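Chromosome partition protein Smc (Pyrococcus yayanosii, PDB 5XEI) is an SMC-family chromosome partition protein whose ABC-type ATPase head binds and hydrolyses ATP and which is probably required for chromosome condensation and partitioning. Local coordinates at residues P23-A34 against M485-V495; K361-L369 against L393-L404. One frame throughout, in Å; residues are numbered along the deposited sequence.

In the fold
The two contacts sit in different parts of the Smc chain, about 23 Å apart at their nearest atoms, and share no helix or strand. Interaction 1 is buried in the sheet of the ATPase head and brings the two ends of the sequence together: its cohesion comes from backbone hydrogen bonds between parallel strands, with aliphatic side chains packed on both faces. Interaction 2 is only partly buried and joins segments close in sequence, a long coiled-coil helix and a hairpin loop. Lacking strand pairing, it relies on side chains: an apolar row, with two lysines at one end of it that meet a ring face and backbone carbonyls. Here regular strand pairing holds the head core, whereas side-chain chemistry holds the loop beside the coiled coil.

Interaction 1 (P23-A34 against M485-V495); sequences PFSKGFTAIVGA and MMANADKIIGV
From Thr-29 beside Lys-491 to Val-32 beside Gly-494, strands 28-32 and 491-495 run parallel, their axes 4.7 Å apart and inclined by 20°. They are neighbours in the central sheet of the ABC-type ATPase head, where strand 28-32 leads into the P-loop and Ala-34 begins the residues predicted to bind ATP. Because strand 475-480 lines its other edge, strand 28-32 is an interior strand, joined here to one from the far end of the sequence. The bonding alternates as in any parallel pair: Ala-30 takes part through both its N and its O, the latter receiving Ile-493 N at 2.8 Å, and Val-32 repeats the pattern with Ile-493 O and Val-495 N. Ahead of these, Phe-28 O accepts Asp-490 N and, weakly, Lys-491 N.

Phe-28 carries much of the side-chain contact. With CG anti to the backbone N (chi1 -173°), one face of its ring takes Ala-489 CA, offset toward the rim and 3.9 Å from the ring centroid, in a CH-pi contact. Met-485 SD stands at the ring edge, 5.2 Å from the same centroid, a Met-aromatic pair, while Ile-467 of helix 457-470 also touches the ring. Further along this side of the sheet, the two branches of Val-32 divide their work: CG1 meets Met-486 CG of the preceding helix at 3.5 Å, and CG2 meets Ile-492 CG2 of the neighbouring strand at 3.6 Å.

On the opposite side, Ile-31 and Ile-493 lie alongside each other, CD1 of the former 3.7 Å from CB of the latter. Lys-491 shares this side; its chain is extended as far as CD, and the bend at chi3 (-68°) turns its end toward Pro-23, where NZ lies 3.6 Å from Pro-23 CG.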
# COMPACT_ATOMS: atom_id res chain seq x y z
N PRO A 23 7.46 -8.85 -40.48
CA PRO A 23 8.33 -7.78 -39.98
C PRO A 23 7.60 -6.45 -39.99
O PRO A 23 6.73 -6.19 -40.82
CB PRO A 23 9.49 -7.80 -40.99
CG PRO A 23 8.76 -8.12 -42.30
CD PRO A 23 7.55 -8.98 -41.95
N PHE A 24 7.97 -5.60 -39.04
CA PHE A 24 7.24 -4.37 -38.79
C PHE A 24 8.16 -3.17 -38.88
O PHE A 24 9.24 -3.17 -38.28
CB PHE A 24 6.57 -4.42 -37.42
CG PHE A 24 5.36 -5.29 -37.38
CD1 PHE A 24 4.36 -5.12 -38.32
CD2 PHE A 24 5.24 -6.28 -36.43
CE1 PHE A 24 3.24 -5.92 -38.31
CE2 PHE A 24 4.13 -7.09 -36.42
CZ PHE A 24 3.12 -6.91 -37.36
N SER A 25 7.74 -2.16 -39.64
CA SER A 25 8.38 -0.86 -39.60
C SER A 25 8.34 -0.31 -38.17
O SER A 25 7.38 -0.55 -37.41
CB SER A 25 7.67 0.09 -40.57
OG SER A 25 8.04 1.45 -40.40
N LYS A 26 9.40 0.42 -37.80
CA LYS A 26 9.40 1.14 -36.53
C LYS A 26 8.31 2.20 -36.49
O LYS A 26 7.81 2.54 -35.41
CB LYS A 26 10.76 1.76 -36.27
CG LYS A 26 10.96 2.29 -34.84
CD LYS A 26 12.23 3.17 -34.77
CE LYS A 26 12.86 3.22 -33.39
NZ LYS A 26 14.30 3.62 -33.50
N GLY A 27 7.91 2.72 -37.64
CA GLY A 27 6.81 3.66 -37.64
C GLY A 27 5.49 3.07 -38.10
O GLY A 27 4.84 2.30 -37.38
N PHE A 28 5.09 3.43 -39.30
CA PHE A 28 3.77 3.14 -39.82
C PHE A 28 3.89 1.92 -40.73
O PHE A 28 4.48 2.01 -41.80
CB PHE A 28 3.28 4.39 -40.55
CG PHE A 28 1.86 4.33 -41.02
CD1 PHE A 28 1.07 3.21 -40.84
CD2 PHE A 28 1.31 5.44 -41.66
CE1 PHE A 28 -0.23 3.19 -41.30
CE2 PHE A 28 -0.00 5.41 -42.11
CZ PHE A 28 -0.77 4.28 -41.92
N THR A 29 3.38 0.77 -40.28
CA THR A 29 3.18 -0.38 -41.15
C THR A 29 1.69 -0.55 -41.41
O THR A 29 0.87 -0.33 -40.51
CB THR A 29 3.73 -1.68 -40.53
OG1 THR A 29 5.13 -1.53 -40.26
CG2 THR A 29 3.53 -2.87 -41.46
N ALA A 30 1.34 -0.94 -42.63
CA ALA A 30 -0.05 -1.12 -43.03
C ALA A 30 -0.29 -2.55 -43.53
O ALA A 30 0.28 -2.96 -44.55
CB ALA A 30 -0.44 -0.11 -44.10
N ILE A 31 -1.13 -3.29 -42.82
CA ILE A 31 -1.63 -4.58 -43.28
C ILE A 31 -2.83 -4.34 -44.20
O ILE A 31 -3.83 -3.74 -43.77
CB ILE A 31 -2.03 -5.47 -42.10
CG1 ILE A 31 -1.00 -5.43 -40.95
CG2 ILE A 31 -2.27 -6.88 -42.60
CD1 ILE A 31 0.36 -5.90 -41.32
N VAL A 32 -2.73 -4.80 -45.45
CA VAL A 32 -3.82 -4.65 -46.42
C VAL A 32 -4.12 -5.98 -47.08
O VAL A 32 -3.27 -6.87 -47.19
CB VAL A 32 -3.52 -3.58 -47.49
CG1 VAL A 32 -3.30 -2.23 -46.83
CG2 VAL A 32 -2.33 -3.98 -48.35
N GLY A 33 -5.36 -6.09 -47.54
CA GLY A 33 -5.91 -7.29 -48.13
C GLY A 33 -7.42 -7.21 -48.15
O GLY A 33 -8.03 -6.39 -47.46
N ALA A 34 -8.03 -8.09 -48.95
CA ALA A 34 -9.47 -8.01 -49.15
C ALA A 34 -10.23 -8.57 -47.96
O ALA A 34 -9.66 -9.21 -47.06
CB ALA A 34 -9.88 -8.78 -50.41
N MET A 485 -4.99 5.42 -46.74
CA MET A 485 -4.25 4.94 -45.58
C MET A 485 -2.96 4.25 -46.00
O MET A 485 -1.89 4.51 -45.44
CB MET A 485 -5.12 3.99 -44.77
CG MET A 485 -4.52 3.69 -43.42
SD MET A 485 -4.54 5.12 -42.32
CE MET A 485 -6.29 5.15 -41.89
N MET A 486 -3.06 3.36 -46.99
CA MET A 486 -1.88 2.75 -47.60
C MET A 486 -0.84 3.78 -48.01
O MET A 486 0.37 3.52 -47.95
CB MET A 486 -2.29 1.97 -48.84
CG MET A 486 -2.27 0.51 -48.70
SD MET A 486 -3.04 -0.12 -50.18
CE MET A 486 -4.78 0.06 -49.76
N ALA A 487 -1.30 4.95 -48.45
CA ALA A 487 -0.45 5.86 -49.20
C ALA A 487 0.69 6.40 -48.34
O ALA A 487 1.82 6.57 -48.83
CB ALA A 487 -1.30 6.99 -49.75
N ASN A 488 0.43 6.66 -47.06
CA ASN A 488 1.44 7.24 -46.19
C ASN A 488 2.23 6.21 -45.39
O ASN A 488 3.16 6.59 -44.68
CB ASN A 488 0.81 8.23 -45.21
CG ASN A 488 -0.14 9.16 -45.88
OD1 ASN A 488 -1.27 8.78 -46.23
ND2 ASN A 488 0.30 10.39 -46.10
N ALA A 489 1.88 4.94 -45.46
CA ALA A 489 2.64 3.98 -44.68
C ALA A 489 4.10 3.99 -45.13
O ALA A 489 4.41 4.32 -46.28
CB ALA A 489 2.05 2.58 -44.82
N ASP A 490 4.99 3.68 -44.19
CA ASP A 490 6.39 3.46 -44.51
C ASP A 490 6.61 2.09 -45.12
O ASP A 490 7.54 1.90 -45.91
CB ASP A 490 7.28 3.59 -43.27
CG ASP A 490 7.00 4.85 -42.45
OD1 ASP A 490 5.81 5.19 -42.24
OD2 ASP A 490 7.98 5.50 -42.02
N LYS A 491 5.79 1.12 -44.72
CA LYS A 491 5.86 -0.25 -45.19
C LYS A 491 4.43 -0.76 -45.36
O LYS A 491 3.53 -0.36 -44.61
CB LYS A 491 6.63 -1.15 -44.22
CG LYS A 491 6.30 -2.64 -44.36
CD LYS A 491 7.11 -3.53 -43.40
CE LYS A 491 8.58 -3.55 -43.78
NZ LYS A 491 9.32 -4.65 -43.13
N ILE A 492 4.22 -1.60 -46.37
CA ILE A 492 2.94 -2.24 -46.62
C ILE A 492 3.16 -3.75 -46.61
O ILE A 492 4.08 -4.26 -47.27
CB ILE A 492 2.32 -1.79 -47.95
CG1 ILE A 492 2.20 -0.26 -47.99
CG2 ILE A 492 0.95 -2.42 -48.14
CD1 ILE A 492 2.13 0.31 -49.39
N ILE A 493 2.33 -4.45 -45.84
CA ILE A 493 2.29 -5.91 -45.81
C ILE A 493 0.99 -6.32 -46.48
O ILE A 493 -0.09 -5.85 -46.11
CB ILE A 493 2.36 -6.46 -44.37
CG1 ILE A 493 3.69 -6.14 -43.67
CG2 ILE A 493 2.04 -7.95 -44.33
CD1 ILE A 493 4.89 -6.80 -44.26
N GLY A 494 1.09 -7.20 -47.48
CA GLY A 494 -0.08 -7.73 -48.15
C GLY A 494 -0.45 -9.08 -47.58
O GLY A 494 0.41 -9.87 -47.18
N VAL A 495 -1.76 -9.35 -47.54
CA VAL A 495 -2.31 -10.56 -46.95
C VAL A 495 -3.44 -11.05 -47.86
O VAL A 495 -4.44 -10.36 -48.02
CB VAL A 495 -2.84 -10.33 -45.53
CG1 VAL A 495 -3.69 -11.54 -45.07
CG2 VAL A 495 -1.69 -10.10 -44.59

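Interaction 2 (K361-L369 against L393-L404); sequences KKNVFMRTL and LENPEDPFSGGL
Mixed aromatic, aliphatic and lysine packing joins Lys-361, Lys-362, Phe-365, Met-366 and Leu-369 of the long helix 321-383 to the loop of the hairpin between strands 388-393 and 404-409, where the coiled coil approaches the head. Pro-399 and Phe-400, in a short 3-10 turn, pack against the helix. Lys-361, extended throughout, carries its CE and NZ over one face of the Phe-400 ring, with NZ 4.3 Å from the centroid and just 3° off the ring normal: a cation-pi contact. The same NZ forms a salt bridge with Asp-173 of helix 170-246.

Phe-365 CE2 rests 3.5 Å from Pro-399 CB, and its ring slides past Phe-400 obliquely, the planes at 54°. Leu-393 CD1 approaches the Phe-365 edge and also meets Met-366 SD at 3.5 Å and Leu-369 CD1 at 3.8 Å.

Lys-362 bends near its end to bring NZ 2.7 Å from Glu-397 O, with a weak second bond to Pro-396 O. Loop carbonyls thus receive one lysine while an aromatic face and a carboxylate receive the other, so both ammonium groups probably remain charged beside the apolar row.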
# COMPACT_ATOMS: atom_id res chain seq x y z
N LYS A 361 -0.45 13.48 -5.10
CA LYS A 361 -1.13 12.56 -6.00
C LYS A 361 -2.17 13.27 -6.86
O LYS A 361 -2.17 13.17 -8.09
CB LYS A 361 -1.78 11.45 -5.18
CG LYS A 361 -2.67 10.48 -5.92
CD LYS A 361 -3.42 9.60 -4.90
CE LYS A 361 -4.18 8.45 -5.55
NZ LYS A 361 -4.92 7.60 -4.56
N LYS A 362 -3.06 14.02 -6.21
CA LYS A 362 -4.11 14.69 -6.96
C LYS A 362 -3.52 15.68 -7.97
O LYS A 362 -3.89 15.66 -9.14
CB LYS A 362 -5.07 15.37 -6.00
CG LYS A 362 -5.98 16.30 -6.70
CD LYS A 362 -6.55 17.32 -5.75
CE LYS A 362 -7.92 16.93 -5.28
NZ LYS A 362 -8.92 17.98 -5.64
N ASN A 363 -2.56 16.51 -7.54
CA ASN A 363 -1.90 17.43 -8.48
C ASN A 363 -1.39 16.72 -9.73
O ASN A 363 -1.57 17.20 -10.85
CB ASN A 363 -0.73 18.15 -7.81
CG ASN A 363 -1.17 19.09 -6.71
OD1 ASN A 363 -2.35 19.40 -6.59
ND2 ASN A 363 -0.23 19.53 -5.90
N VAL A 364 -0.68 15.60 -9.55
CA VAL A 364 -0.17 14.89 -10.71
C VAL A 364 -1.33 14.44 -11.57
O VAL A 364 -1.27 14.48 -12.80
CB VAL A 364 0.71 13.70 -10.29
CG1 VAL A 364 1.38 13.10 -11.50
CG2 VAL A 364 1.74 14.14 -9.28
N PHE A 365 -2.42 14.01 -10.93
CA PHE A 365 -3.56 13.56 -11.71
C PHE A 365 -4.12 14.69 -12.55
O PHE A 365 -4.31 14.55 -13.76
CB PHE A 365 -4.64 12.99 -10.79
CG PHE A 365 -5.87 12.57 -11.51
CD1 PHE A 365 -5.92 11.35 -12.18
CD2 PHE A 365 -6.98 13.39 -11.55
CE1 PHE A 365 -7.06 10.95 -12.85
CE2 PHE A 365 -8.13 12.99 -12.23
CZ PHE A 365 -8.17 11.78 -12.86
N MET A 366 -4.37 15.84 -11.91
CA MET A 366 -4.99 16.95 -12.62
C MET A 366 -4.07 17.49 -13.71
O MET A 366 -4.53 17.81 -14.81
CB MET A 366 -5.35 18.06 -11.65
CG MET A 366 -6.27 17.62 -10.54
SD MET A 366 -7.90 17.19 -11.19
CE MET A 366 -8.28 18.69 -12.07
N ARG A 367 -2.77 17.62 -13.42
CA ARG A 367 -1.82 18.05 -14.43
C ARG A 367 -1.89 17.14 -15.63
O ARG A 367 -1.87 17.60 -16.78
CB ARG A 367 -0.41 18.06 -13.87
CG ARG A 367 0.61 18.63 -14.84
CD ARG A 367 1.39 17.59 -15.63
NE ARG A 367 2.05 18.23 -16.75
CZ ARG A 367 3.29 17.96 -17.19
NH1 ARG A 367 4.02 17.04 -16.59
NH2 ARG A 367 3.80 18.63 -18.21
N THR A 368 -1.94 15.83 -15.39
CA THR A 368 -2.12 14.90 -16.49
C THR A 368 -3.48 15.09 -17.12
O THR A 368 -3.60 15.22 -18.34
CB THR A 368 -1.96 13.47 -15.99
OG1 THR A 368 -0.70 13.32 -15.33
CG2 THR A 368 -2.04 12.49 -17.16
N LEU A 369 -4.52 15.14 -16.29
CA LEU A 369 -5.88 15.20 -16.81
C LEU A 369 -6.09 16.44 -17.66
O LEU A 369 -6.81 16.39 -18.67
CB LEU A 369 -6.86 15.16 -15.64
CG LEU A 369 -8.36 15.05 -15.89
CD1 LEU A 369 -9.02 16.38 -15.75
CD2 LEU A 369 -8.66 14.45 -17.26
N LEU A 393 -14.40 16.08 -15.69
CA LEU A 393 -14.27 15.40 -14.41
C LEU A 393 -15.59 15.45 -13.66
O LEU A 393 -16.23 16.50 -13.57
CB LEU A 393 -13.18 16.03 -13.56
CG LEU A 393 -11.92 15.19 -13.36
CD1 LEU A 393 -10.96 15.94 -12.48
CD2 LEU A 393 -12.26 13.86 -12.74
N GLU A 394 -16.01 14.30 -13.13
CA GLU A 394 -17.27 14.24 -12.39
C GLU A 394 -17.11 14.82 -10.99
O GLU A 394 -17.94 15.63 -10.56
CB GLU A 394 -17.77 12.80 -12.33
CG GLU A 394 -18.12 12.25 -13.71
CD GLU A 394 -18.96 10.98 -13.65
OE1 GLU A 394 -18.91 10.27 -12.61
OE2 GLU A 394 -19.65 10.69 -14.67
N ASN A 395 -16.07 14.43 -10.27
CA ASN A 395 -15.87 14.93 -8.91
C ASN A 395 -14.61 15.77 -8.90
O ASN A 395 -13.51 15.26 -8.65
CB ASN A 395 -15.79 13.79 -7.90
CG ASN A 395 -15.98 14.29 -6.48
OD1 ASN A 395 -15.09 14.91 -5.89
ND2 ASN A 395 -17.17 14.04 -5.93
N PRO A 396 -14.73 17.07 -9.14
CA PRO A 396 -13.53 17.92 -9.19
C PRO A 396 -12.76 17.95 -7.89
O PRO A 396 -11.55 18.22 -7.90
CB PRO A 396 -14.09 19.31 -9.53
CG PRO A 396 -15.46 19.03 -10.12
CD PRO A 396 -15.96 17.84 -9.36
N GLU A 397 -13.41 17.65 -6.76
CA GLU A 397 -12.71 17.73 -5.50
C GLU A 397 -12.02 16.42 -5.13
O GLU A 397 -10.87 16.43 -4.67
CB GLU A 397 -13.67 18.15 -4.39
CG GLU A 397 -13.15 19.34 -3.63
CD GLU A 397 -14.09 19.76 -2.53
OE1 GLU A 397 -14.41 18.93 -1.65
OE2 GLU A 397 -14.51 20.94 -2.55
N ASP A 398 -12.71 15.30 -5.29
CA ASP A 398 -12.11 13.98 -5.07
C ASP A 398 -12.18 13.25 -6.40
O ASP A 398 -13.09 12.43 -6.63
CB ASP A 398 -12.80 13.22 -3.94
CG ASP A 398 -12.84 14.02 -2.63
OD1 ASP A 398 -12.45 13.46 -1.58
OD2 ASP A 398 -13.29 15.20 -2.65
N PRO A 399 -11.23 13.50 -7.31
CA PRO A 399 -11.34 12.91 -8.64
C PRO A 399 -11.35 11.41 -8.60
O PRO A 399 -11.97 10.79 -9.46
CB PRO A 399 -10.10 13.43 -9.37
CG PRO A 399 -9.41 14.36 -8.42
CD PRO A 399 -9.87 14.00 -7.05
N PHE A 400 -10.71 10.80 -7.61
CA PHE A 400 -10.52 9.36 -7.60
C PHE A 400 -11.77 8.60 -7.20
O PHE A 400 -11.76 7.37 -7.22
CB PHE A 400 -9.38 8.97 -6.67
CG PHE A 400 -8.11 9.68 -6.98
CD1 PHE A 400 -7.35 9.30 -8.07
CD2 PHE A 400 -7.69 10.73 -6.19
CE1 PHE A 400 -6.18 9.95 -8.35
CE2 PHE A 400 -6.52 11.40 -6.46
CZ PHE A 400 -5.76 11.01 -7.55
N SER A 401 -12.83 9.30 -6.82
CA SER A 401 -14.11 8.64 -6.58
C SER A 401 -15.15 9.05 -7.60
O SER A 401 -16.32 8.70 -7.47
CB SER A 401 -14.59 8.93 -5.15
OG SER A 401 -14.56 10.31 -4.88
N GLY A 402 -14.74 9.76 -8.65
CA GLY A 402 -15.62 10.14 -9.72
C GLY A 402 -15.27 9.44 -11.02
O GLY A 402 -14.27 8.75 -11.16
N GLY A 403 -16.16 9.62 -11.99
CA GLY A 403 -15.91 9.17 -13.33
C GLY A 403 -15.31 10.27 -14.17
O GLY A 403 -14.83 11.30 -13.67
N LEU A 404 -15.37 10.07 -15.47
CA LEU A 404 -14.81 11.02 -16.42
C LEU A 404 -15.55 10.84 -17.74
O LEU A 404 -15.49 9.78 -18.35
CB LEU A 404 -13.31 10.77 -16.59
CG LEU A 404 -12.61 11.38 -17.80
CD1 LEU A 404 -12.37 12.87 -17.56
CD2 LEU A 404 -11.31 10.65 -18.09